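Local coordinates for hypothetical conserved protein TTC0263 (Thermus thermophilus, PDB 2PL2) that is of unknown function but belongs to the tetratricopeptide repeat proteins, all-helical solenoids that commonly serve as scaffolds for protein-protein contacts, at residues L147-P151 with E152-A156; K136-A139 with S140-A144; A41-W44 with L45-Q49. All coordinates share one frame; numbering follows the deposited sequence.

Interaction 1 (L147-P151 with E152-A156)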
ATOM      1  N   LEU A 147      21.035  -0.488 -17.920  1.00 35.99           N
ATOM      2  CA  LEU A 147      21.940  -0.272 -16.787  1.00 35.25           C
ATOM      3  C   LEU A 147      21.906  -1.437 -15.803  1.00 35.29           C
ATOM      4  O   LEU A 147      22.934  -1.855 -15.287  1.00 33.36           O
ATOM      5  CB  LEU A 147      21.560   1.013 -16.055  1.00 36.38           C
ATOM      6  CG  LEU A 147      21.735   2.303 -16.854  1.00 36.20           C
ATOM      7  CD1 LEU A 147      21.043   3.452 -16.141  1.00 36.46           C
ATOM      8  CD2 LEU A 147      23.227   2.573 -17.032  1.00 34.08           C
ATOM      9  N   GLU A 148      20.715  -1.962 -15.547  1.00 37.23           N
ATOM     10  CA  GLU A 148      20.554  -3.076 -14.613  1.00 38.98           C
ATOM     11  C   GLU A 148      19.409  -3.949 -15.092  1.00 39.17           C
ATOM     12  O   GLU A 148      18.257  -3.548 -14.969  1.00 41.59           O
ATOM     13  CB  GLU A 148      20.198  -2.562 -13.214  1.00 38.66           C
ATOM     14  CG  GLU A 148      21.229  -1.687 -12.554  1.00 43.03           C
ATOM     15  CD  GLU A 148      22.131  -2.464 -11.624  1.00 46.21           C
ATOM     16  OE1 GLU A 148      21.598  -3.296 -10.858  1.00 49.11           O
ATOM     17  OE2 GLU A 148      23.365  -2.241 -11.641  1.00 47.48           O
ATOM     18  N   ASP A 149      19.705  -5.123 -15.643  1.00 37.71           N
ATOM     19  CA  ASP A 149      18.635  -6.014 -16.094  1.00 36.89           C
ATOM     20  C   ASP A 149      18.176  -6.724 -14.828  1.00 34.38           C
ATOM     21  O   ASP A 149      18.945  -7.471 -14.225  1.00 34.38           O
ATOM     22  CB  ASP A 149      19.153  -7.046 -17.103  1.00 39.21           C
ATOM     23  CG  ASP A 149      18.039  -7.912 -17.687  1.00 41.26           C
ATOM     24  OD1 ASP A 149      17.119  -8.306 -16.937  1.00 43.55           O
ATOM     25  OD2 ASP A 149      18.079  -8.213 -18.896  1.00 43.06           O
ATOM     26  N   THR A 150      16.938  -6.484 -14.407  1.00 30.82           N
ATOM     27  CA  THR A 150      16.456  -7.118 -13.187  1.00 29.66           C
ATOM     28  C   THR A 150      14.995  -7.474 -13.306  1.00 27.28           C
ATOM     29  O   THR A 150      14.302  -6.984 -14.199  1.00 28.27           O
ATOM     30  CB  THR A 150      16.610  -6.192 -11.960  1.00 31.13           C
ATOM     31  OG1 THR A 150      15.542  -5.237 -11.949  1.00 31.69           O
ATOM     32  CG2 THR A 150      17.943  -5.459 -11.998  1.00 31.67           C
ATOM     33  N   PRO A 151      14.505  -8.342 -12.408  1.00 24.78           N
ATOM     34  CA  PRO A 151      13.095  -8.738 -12.454  1.00 23.98           C
ATOM     35  C   PRO A 151      12.170  -7.550 -12.231  1.00 22.27           C
ATOM     36  O   PRO A 151      11.156  -7.402 -12.930  1.00 18.67           O
ATOM     37  CB  PRO A 151      12.991  -9.790 -11.348  1.00 24.86           C
ATOM     38  CG  PRO A 151      14.361 -10.415 -11.346  1.00 25.10           C
ATOM     39  CD  PRO A 151      15.266  -9.201 -11.485  1.00 24.47           C
ATOM     40  N   GLU A 152      12.525  -6.703 -11.260  1.00 22.62           N
ATOM     41  CA  GLU A 152      11.726  -5.520 -10.967  1.00 22.73           C
ATOM     42  C   GLU A 152      11.547  -4.648 -12.206  1.00 23.80           C
ATOM     43  O   GLU A 152      10.441  -4.175 -12.476  1.00 26.60           O
ATOM     44  CB  GLU A 152      12.367  -4.699  -9.841  1.00 24.69           C
ATOM     45  CG  GLU A 152      11.694  -3.335  -9.608  1.00 26.75           C
ATOM     46  CD  GLU A 152      12.342  -2.527  -8.499  1.00 27.87           C
ATOM     47  OE1 GLU A 152      13.589  -2.464  -8.444  1.00 28.96           O
ATOM     48  OE2 GLU A 152      11.606  -1.938  -7.675  1.00 31.74           O
ATOM     49  N   ILE A 153      12.612  -4.434 -12.977  1.00 22.46           N
ATOM     50  CA  ILE A 153      12.459  -3.598 -14.158  1.00 23.24           C
ATOM     51  C   ILE A 153      11.743  -4.340 -15.280  1.00 23.77           C
ATOM     52  O   ILE A 153      10.897  -3.749 -15.960  1.00 24.56           O
ATOM     53  CB  ILE A 153      13.827  -3.049 -14.676  1.00 24.64           C
ATOM     54  CG1 ILE A 153      14.639  -2.401 -13.531  1.00 25.47           C
ATOM     55  CG2 ILE A 153      13.576  -2.017 -15.780  1.00 20.57           C
ATOM     56  CD1 ILE A 153      14.004  -1.090 -13.032  1.00 37.29           C
ATOM     57  N   ARG A 154      12.063  -5.622 -15.488  1.00 25.90           N
ATOM     58  CA  ARG A 154      11.366  -6.380 -16.532  1.00 26.61           C
ATOM     59  C   ARG A 154       9.860  -6.264 -16.261  1.00 24.35           C
ATOM     60  O   ARG A 154       9.073  -6.159 -17.202  1.00 22.47           O
ATOM     61  CB  ARG A 154      11.746  -7.868 -16.535  1.00 28.91           C
ATOM     62  CG  ARG A 154      13.228  -8.216 -16.407  1.00 33.12           C
ATOM     63  CD  ARG A 154      14.141  -7.743 -17.541  1.00 34.21           C
ATOM     64  NE  ARG A 154      13.538  -7.825 -18.866  1.00 34.24           N
ATOM     65  CZ  ARG A 154      14.192  -8.168 -19.973  1.00 32.39           C
ATOM     66  NH1 ARG A 154      15.476  -8.489 -19.931  1.00 28.88           N
ATOM     67  NH2 ARG A 154      13.561  -8.129 -21.133  1.00 28.33           N
ATOM     68  N   SER A 155       9.470  -6.263 -14.978  1.00 23.27           N
ATOM     69  CA  SER A 155       8.050  -6.144 -14.592  1.00 24.76           C
ATOM     70  C   SER A 155       7.436  -4.790 -14.953  1.00 22.62           C
ATOM     71  O   SER A 155       6.304  -4.711 -15.426  1.00 20.79           O
ATOM     72  CB  SER A 155       7.874  -6.354 -13.094  1.00 27.26           C
ATOM     73  OG  SER A 155       8.688  -7.409 -12.646  1.00 31.84           O
ATOM     74  N   ALA A 156       8.175  -3.713 -14.711  1.00 22.61           N
ATOM     75  CA  ALA A 156       7.672  -2.383 -15.049  1.00 21.73           C
ATOM     76  C   ALA A 156       7.437  -2.355 -16.554  1.00 21.27           C
ATOM     77  O   ALA A 156       6.370  -1.918 -17.030  1.00 20.72           O
ATOM     78  CB  ALA A 156       8.678  -1.322 -14.649  1.00 18.73           C
TER
HETATM   79  O   HOH W   1      15.871  -3.634  -9.520  1.00 29.59           O
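A chi1 of 79° sets Thr150 OG1 between its own backbone N and carbonyl carbon, and there it accepts a hydrogen bond from Ile153 N. This capping bond is nearly straight (N-H...O angle 165°), and the distance from Ile153 N to Thr150 OG1 is 3.2 Å. CG1 of Ile153 packs 3.4 Å from Thr150 OG1, so the hydroxyl has a hydrocarbon neighbour as well as a polar one. A water hydrogen-bonded to Thr150 OG1 at 2.9 Å donates to Glu152 OE1 at 2.8 Å, linking the exposed Glu152 to the cap. Thr150 is thus the N-cap of helix 151-164, which follows a short loop after helix 134-147 in this tetratricopeptide repeat fold. The buried Ile153 reaches Ala144 and Leu145 of the preceding helix and Leu122 of helix 118-130. On another flank, Arg154 bends at chi2 and chi3 to bring NH1 to Asp149 OD2 at 2.8 Å. This salt bridge has weak hydrogen-bond geometry, with the carboxylate and guanidinium planes 47° apart. Both groups are also held by helix 167-180: Asp149 OD1 accepts from Gln180, while Arg154 NH2 donates to Gln173.

Interaction 2 (K136-A139 with S140-A144)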
ATOM      1  N   LYS A 136       7.950   7.849 -24.253  1.00 41.03           N
ATOM      2  CA  LYS A 136       9.096   8.207 -23.416  1.00 38.13           C
ATOM      3  C   LYS A 136       9.334   7.202 -22.296  1.00 33.76           C
ATOM      4  O   LYS A 136      10.477   6.993 -21.872  1.00 30.08           O
ATOM      5  CB  LYS A 136       8.907   9.607 -22.804  1.00 41.39           C
ATOM      6  CG  LYS A 136       8.898  10.773 -23.787  1.00 43.64           C
ATOM      7  CD  LYS A 136       9.173  12.081 -23.033  1.00 46.42           C
ATOM      8  CE  LYS A 136       9.044  13.321 -23.909  1.00 47.43           C
ATOM      9  NZ  LYS A 136       7.625  13.604 -24.261  1.00 48.17           N
ATOM     10  N   ALA A 137       8.245   6.601 -21.819  1.00 31.08           N
ATOM     11  CA  ALA A 137       8.306   5.613 -20.746  1.00 30.09           C
ATOM     12  C   ALA A 137       9.144   4.391 -21.126  1.00 28.44           C
ATOM     13  O   ALA A 137       9.981   3.934 -20.345  1.00 28.25           O
ATOM     14  CB  ALA A 137       6.904   5.186 -20.359  1.00 28.39           C
ATOM     15  N   GLU A 138       8.935   3.888 -22.338  1.00 29.31           N
ATOM     16  CA  GLU A 138       9.650   2.709 -22.825  1.00 31.86           C
ATOM     17  C   GLU A 138      11.156   2.953 -22.926  1.00 30.57           C
ATOM     18  O   GLU A 138      11.972   2.149 -22.461  1.00 29.31           O
ATOM     19  CB  GLU A 138       9.078   2.287 -24.187  1.00 37.08           C
ATOM     20  CG  GLU A 138       9.822   1.131 -24.865  1.00 40.92           C
ATOM     21  CD  GLU A 138       9.135   0.642 -26.136  1.00 42.53           C
ATOM     22  OE1 GLU A 138       9.605  -0.366 -26.704  1.00 44.49           O
ATOM     23  OE2 GLU A 138       8.132   1.253 -26.566  1.00 42.33           O
ATOM     24  N   ALA A 139      11.513   4.076 -23.529  1.00 29.81           N
ATOM     25  CA  ALA A 139      12.908   4.464 -23.683  1.00 30.54           C
ATOM     26  C   ALA A 139      13.607   4.568 -22.319  1.00 32.39           C
ATOM     27  O   ALA A 139      14.740   4.105 -22.155  1.00 34.03           O
ATOM     28  CB  ALA A 139      12.987   5.798 -24.417  1.00 28.36           C
ATOM     29  N   SER A 140      12.932   5.171 -21.338  1.00 31.98           N
ATOM     30  CA  SER A 140      13.499   5.322 -20.001  1.00 31.90           C
ATOM     31  C   SER A 140      13.640   3.962 -19.345  1.00 31.31           C
ATOM     32  O   SER A 140      14.665   3.663 -18.729  1.00 31.11           O
ATOM     33  CB  SER A 140      12.602   6.204 -19.138  1.00 32.91           C
ATOM     34  OG  SER A 140      12.180   7.343 -19.854  1.00 36.31           O
ATOM     35  N   LEU A 141      12.601   3.139 -19.468  1.00 31.65           N
ATOM     36  CA  LEU A 141      12.642   1.804 -18.886  1.00 31.41           C
ATOM     37  C   LEU A 141      13.712   0.957 -19.560  1.00 31.34           C
ATOM     38  O   LEU A 141      14.483   0.267 -18.890  1.00 29.09           O
ATOM     39  CB  LEU A 141      11.272   1.134 -18.982  1.00 32.05           C
ATOM     40  CG  LEU A 141      10.227   1.790 -18.074  1.00 33.32           C
ATOM     41  CD1 LEU A 141       8.947   0.956 -18.059  1.00 33.00           C
ATOM     42  CD2 LEU A 141      10.779   1.921 -16.662  1.00 30.55           C
ATOM     43  N   LYS A 142      13.768   1.017 -20.888  1.00 33.37           N
ATOM     44  CA  LYS A 142      14.784   0.268 -21.613  1.00 34.92           C
ATOM     45  C   LYS A 142      16.125   0.790 -21.149  1.00 35.71           C
ATOM     46  O   LYS A 142      17.073   0.026 -20.958  1.00 36.26           O
ATOM     47  CB  LYS A 142      14.619   0.452 -23.122  1.00 34.40           C
ATOM     48  CG  LYS A 142      13.410  -0.286 -23.643  1.00 36.55           C
ATOM     49  CD  LYS A 142      13.381  -0.420 -25.145  1.00 38.12           C
ATOM     50  CE  LYS A 142      12.205  -1.304 -25.551  1.00 39.23           C
ATOM     51  NZ  LYS A 142      12.080  -1.508 -27.027  1.00 40.96           N
ATOM     52  N   GLN A 143      16.187   2.100 -20.939  1.00 36.90           N
ATOM     53  CA  GLN A 143      17.410   2.727 -20.467  1.00 36.93           C
ATOM     54  C   GLN A 143      17.727   2.106 -19.114  1.00 35.07           C
ATOM     55  O   GLN A 143      18.836   1.629 -18.882  1.00 35.28           O
ATOM     56  CB  GLN A 143      17.208   4.238 -20.324  1.00 40.80           C
ATOM     57  CG  GLN A 143      18.350   5.085 -20.842  1.00 43.92           C
ATOM     58  CD  GLN A 143      19.690   4.699 -20.246  1.00 47.50           C
ATOM     59  OE1 GLN A 143      20.190   3.592 -20.481  1.00 49.50           O
ATOM     60  NE2 GLN A 143      20.290   5.613 -19.480  1.00 49.85           N
ATOM     61  N   ALA A 144      16.729   2.091 -18.232  1.00 33.35           N
ATOM     62  CA  ALA A 144      16.882   1.515 -16.894  1.00 33.73           C
ATOM     63  C   ALA A 144      17.447   0.110 -16.991  1.00 32.73           C
ATOM     64  O   ALA A 144      18.415  -0.227 -16.321  1.00 31.66           O
ATOM     65  CB  ALA A 144      15.532   1.480 -16.177  1.00 33.15           C
TER
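Ser140 OG meets the carbonyl oxygen of Lys136 one turn earlier on helix 134-147. The serine OG lies beside its own backbone N (chi1 -45°), close enough to donate to Lys136 O at 2.7 Å. Lys136 O also receives Ser140 N at 3.1 Å, and the two donors approach from opposite faces of the carbonyl plane. The buried hydroxyl is thereby satisfied within its own helix, while the serine side chain packs on Arg124 and Tyr128 of helix 118-130. Also buried, Leu141 has its CG 3.1 Å from Ala137 O, and both Leu141 and Ala137 rest on Leu160 of helix 151-164, the helix packing expected of a tetratricopeptide repeat.

Ala139, Lys142 and the Lys136 side chain form the exposed side, where Lys136 NZ pairs with Glu133. Glu138 lies between the two, packing on Leu160 yet running side by side with Lys142, both extended, with Lys142 CE 3.5 Å from Glu138 CG. Lys142 NZ bonds to Glu138 OE1 at 2.7 Å, on the anti side of the carboxylate and 21° out of its plane. Arg166 makes a second salt bridge to OE1, and Tyr161 OH adds a weak hydrogen bond. Two positive charges at one carboxylate oxygen would probably favour the ionised form of Glu138, making the i to i+4 pair part of a small charged network that also ties this helix to Arg166.

Interaction 3 (A41-W44 with L45-Q49)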
ATOM      1  N   ALA A  41      19.357   8.105   7.257  1.00 33.64           N
ATOM      2  CA  ALA A  41      18.231   7.714   8.101  1.00 32.25           C
ATOM      3  C   ALA A  41      16.951   8.393   7.596  1.00 31.61           C
ATOM      4  O   ALA A  41      15.910   7.734   7.480  1.00 31.96           O
ATOM      5  CB  ALA A  41      18.498   8.082   9.559  1.00 31.03           C
ATOM      6  N   LEU A  42      17.043   9.691   7.280  1.00 30.18           N
ATOM      7  CA  LEU A  42      15.907  10.481   6.775  1.00 29.46           C
ATOM      8  C   LEU A  42      15.395   9.908   5.469  1.00 28.92           C
ATOM      9  O   LEU A  42      14.200   9.945   5.172  1.00 26.60           O
ATOM     10  CB  LEU A  42      16.317  11.936   6.513  1.00 30.30           C
ATOM     11  CG  LEU A  42      16.464  12.971   7.625  1.00 34.55           C
ATOM     12  CD1 LEU A  42      17.005  14.276   7.028  1.00 34.39           C
ATOM     13  CD2 LEU A  42      15.115  13.215   8.287  1.00 34.18           C
ATOM     14  N   TYR A  43      16.330   9.428   4.662  1.00 29.52           N
ATOM     15  CA  TYR A  43      15.995   8.827   3.381  1.00 29.79           C
ATOM     16  C   TYR A  43      15.151   7.576   3.637  1.00 27.47           C
ATOM     17  O   TYR A  43      14.045   7.447   3.109  1.00 24.29           O
ATOM     18  CB  TYR A  43      17.271   8.434   2.621  1.00 30.53           C
ATOM     19  CG  TYR A  43      17.038   7.377   1.554  1.00 31.89           C
ATOM     20  CD1 TYR A  43      16.379   7.684   0.365  1.00 32.49           C
ATOM     21  CD2 TYR A  43      17.474   6.067   1.746  1.00 31.60           C
ATOM     22  CE1 TYR A  43      16.164   6.711  -0.612  1.00 34.16           C
ATOM     23  CE2 TYR A  43      17.259   5.089   0.788  1.00 32.64           C
ATOM     24  CZ  TYR A  43      16.608   5.413  -0.393  1.00 33.52           C
ATOM     25  OH  TYR A  43      16.406   4.432  -1.343  1.00 32.15           O
ATOM     26  N   TRP A  44      15.681   6.665   4.450  1.00 26.81           N
ATOM     27  CA  TRP A  44      14.975   5.429   4.754  1.00 28.88           C
ATOM     28  C   TRP A  44      13.663   5.709   5.471  1.00 30.79           C
ATOM     29  O   TRP A  44      12.646   5.077   5.179  1.00 31.35           O
ATOM     30  CB  TRP A  44      15.851   4.503   5.586  1.00 28.19           C
ATOM     31  CG  TRP A  44      16.850   3.781   4.753  1.00 31.46           C
ATOM     32  CD1 TRP A  44      18.206   3.941   4.764  1.00 31.41           C
ATOM     33  CD2 TRP A  44      16.569   2.804   3.740  1.00 31.49           C
ATOM     34  NE1 TRP A  44      18.788   3.125   3.817  1.00 31.49           N
ATOM     35  CE2 TRP A  44      17.807   2.422   3.177  1.00 31.74           C
ATOM     36  CE3 TRP A  44      15.395   2.223   3.257  1.00 30.46           C
ATOM     37  CZ2 TRP A  44      17.895   1.479   2.149  1.00 31.73           C
ATOM     38  CZ3 TRP A  44      15.487   1.286   2.231  1.00 31.53           C
ATOM     39  CH2 TRP A  44      16.726   0.926   1.688  1.00 30.86           C
ATOM     40  N   LEU A  45      13.694   6.661   6.397  1.00 30.87           N
ATOM     41  CA  LEU A  45      12.503   7.054   7.131  1.00 31.27           C
ATOM     42  C   LEU A  45      11.437   7.475   6.131  1.00 31.22           C
ATOM     43  O   LEU A  45      10.300   7.011   6.186  1.00 31.85           O
ATOM     44  CB  LEU A  45      12.809   8.231   8.060  1.00 33.28           C
ATOM     45  CG  LEU A  45      11.572   8.857   8.711  1.00 34.87           C
ATOM     46  CD1 LEU A  45      11.004   7.908   9.751  1.00 34.29           C
ATOM     47  CD2 LEU A  45      11.940  10.191   9.347  1.00 34.67           C
ATOM     48  N   ALA A  46      11.813   8.366   5.223  1.00 30.97           N
ATOM     49  CA  ALA A  46      10.897   8.853   4.207  1.00 30.08           C
ATOM     50  C   ALA A  46      10.359   7.705   3.353  1.00 29.18           C
ATOM     51  O   ALA A  46       9.170   7.658   3.055  1.00 27.67           O
ATOM     52  CB  ALA A  46      11.600   9.883   3.322  1.00 29.18           C
ATOM     53  N   ARG A  47      11.242   6.795   2.945  1.00 30.17           N
ATOM     54  CA  ARG A  47      10.837   5.659   2.123  1.00 30.50           C
ATOM     55  C   ARG A  47       9.787   4.848   2.859  1.00 29.52           C
ATOM     56  O   ARG A  47       8.776   4.441   2.282  1.00 28.43           O
ATOM     57  CB  ARG A  47      12.031   4.767   1.787  1.00 31.71           C
ATOM     58  CG  ARG A  47      12.854   5.235   0.602  1.00 36.04           C
ATOM     59  CD  ARG A  47      13.817   4.151   0.153  1.00 39.14           C
ATOM     60  NE  ARG A  47      13.187   3.130  -0.687  1.00 41.91           N
ATOM     61  CZ  ARG A  47      13.792   2.014  -1.087  1.00 42.20           C
ATOM     62  NH1 ARG A  47      15.044   1.774  -0.719  1.00 41.57           N
ATOM     63  NH2 ARG A  47      13.151   1.137  -1.855  1.00 41.74           N
ATOM     64  N   THR A  48      10.029   4.623   4.142  1.00 29.09           N
ATOM     65  CA  THR A  48       9.097   3.870   4.962  1.00 30.69           C
ATOM     66  C   THR A  48       7.763   4.617   5.124  1.00 33.20           C
ATOM     67  O   THR A  48       6.704   3.992   5.180  1.00 35.51           O
ATOM     68  CB  THR A  48       9.705   3.596   6.332  1.00 29.21           C
ATOM     69  OG1 THR A  48      11.028   3.069   6.161  1.00 25.16           O
ATOM     70  CG2 THR A  48       8.852   2.590   7.095  1.00 30.23           C
ATOM     71  N   GLN A  49       7.818   5.946   5.180  1.00 32.84           N
ATOM     72  CA  GLN A  49       6.613   6.757   5.317  1.00 32.23           C
ATOM     73  C   GLN A  49       5.733   6.652   4.075  1.00 34.72           C
ATOM     74  O   GLN A  49       4.508   6.625   4.172  1.00 34.72           O
ATOM     75  CB  GLN A  49       6.989   8.223   5.569  1.00 32.49           C
ATOM     76  CG  GLN A  49       7.736   8.452   6.886  1.00 31.63           C
ATOM     77  CD  GLN A  49       8.103   9.900   7.118  1.00 32.12           C
ATOM     78  OE1 GLN A  49       8.682  10.547   6.246  1.00 33.28           O
ATOM     79  NE2 GLN A  49       7.780  10.418   8.301  1.00 31.50           N
TER
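Arg47 folds back along its helix against Tyr43 and Trp44, four and three residues earlier. Its CB lies over the preceding turn, 3.5 Å from Trp44 O. CG stands over a face of the Tyr43 ring in a CH-pi contact, 4.1 Å from the centroid and displaced toward the rim. CD continues across the phenol end, 3.1 Å from Tyr43 CZ, and there the chain turns: a bend at chi3 (81°) directs the guanidinium toward the indole of Trp44. NE stays near the phenol, 3.5 Å from Tyr43 OH. Arg47 CZ then comes to 3.8 Å from Trp44 CZ3, and Arg47 NH1 ends the run 3.0 Å from Trp44 CZ3, the guanidinium plane inclined 29° to the indole. These side chains lie on helix 39-51 of the tetratricopeptide repeat fold, where the indole also meets Tyr16 edge-to-face and packs on Phe28, while Tyr43 touches Val78 of helix 73-88. Tyr43 CE2 sits 3.6 Å above the Trp44 ring, over its centre, so the arginine packs against two aromatic groups that are themselves in contact. Beyond it, the buried Thr48 OG1 donates to Trp44 O at 2.8 Å from above the carbonyl plane, and Thr48 N reaches that oxygen from the other face.

Along the chain the order is interaction 3, interaction 2, interaction 1. Interaction 2 lies on helix 134-147, and interaction 1 spans the loop after it and the start of helix 151-164. Their centres are about 11 Å apart and they touch directly, Ala156 C packing 3.9 Å from Leu141 CD1. Interaction 3, on helix 39-51, sits on the opposite side of the chain's centre, its own centre about 23 Å from that of interaction 1 and about 26 Å from that of interaction 2. It touches neither, its nearest atoms lying about 7 Å from interaction 1 and about 15 Å from interaction 2. Each contact is local to one helix or to a helix start, and the solenoid joins them through successive packing of neighbouring helices.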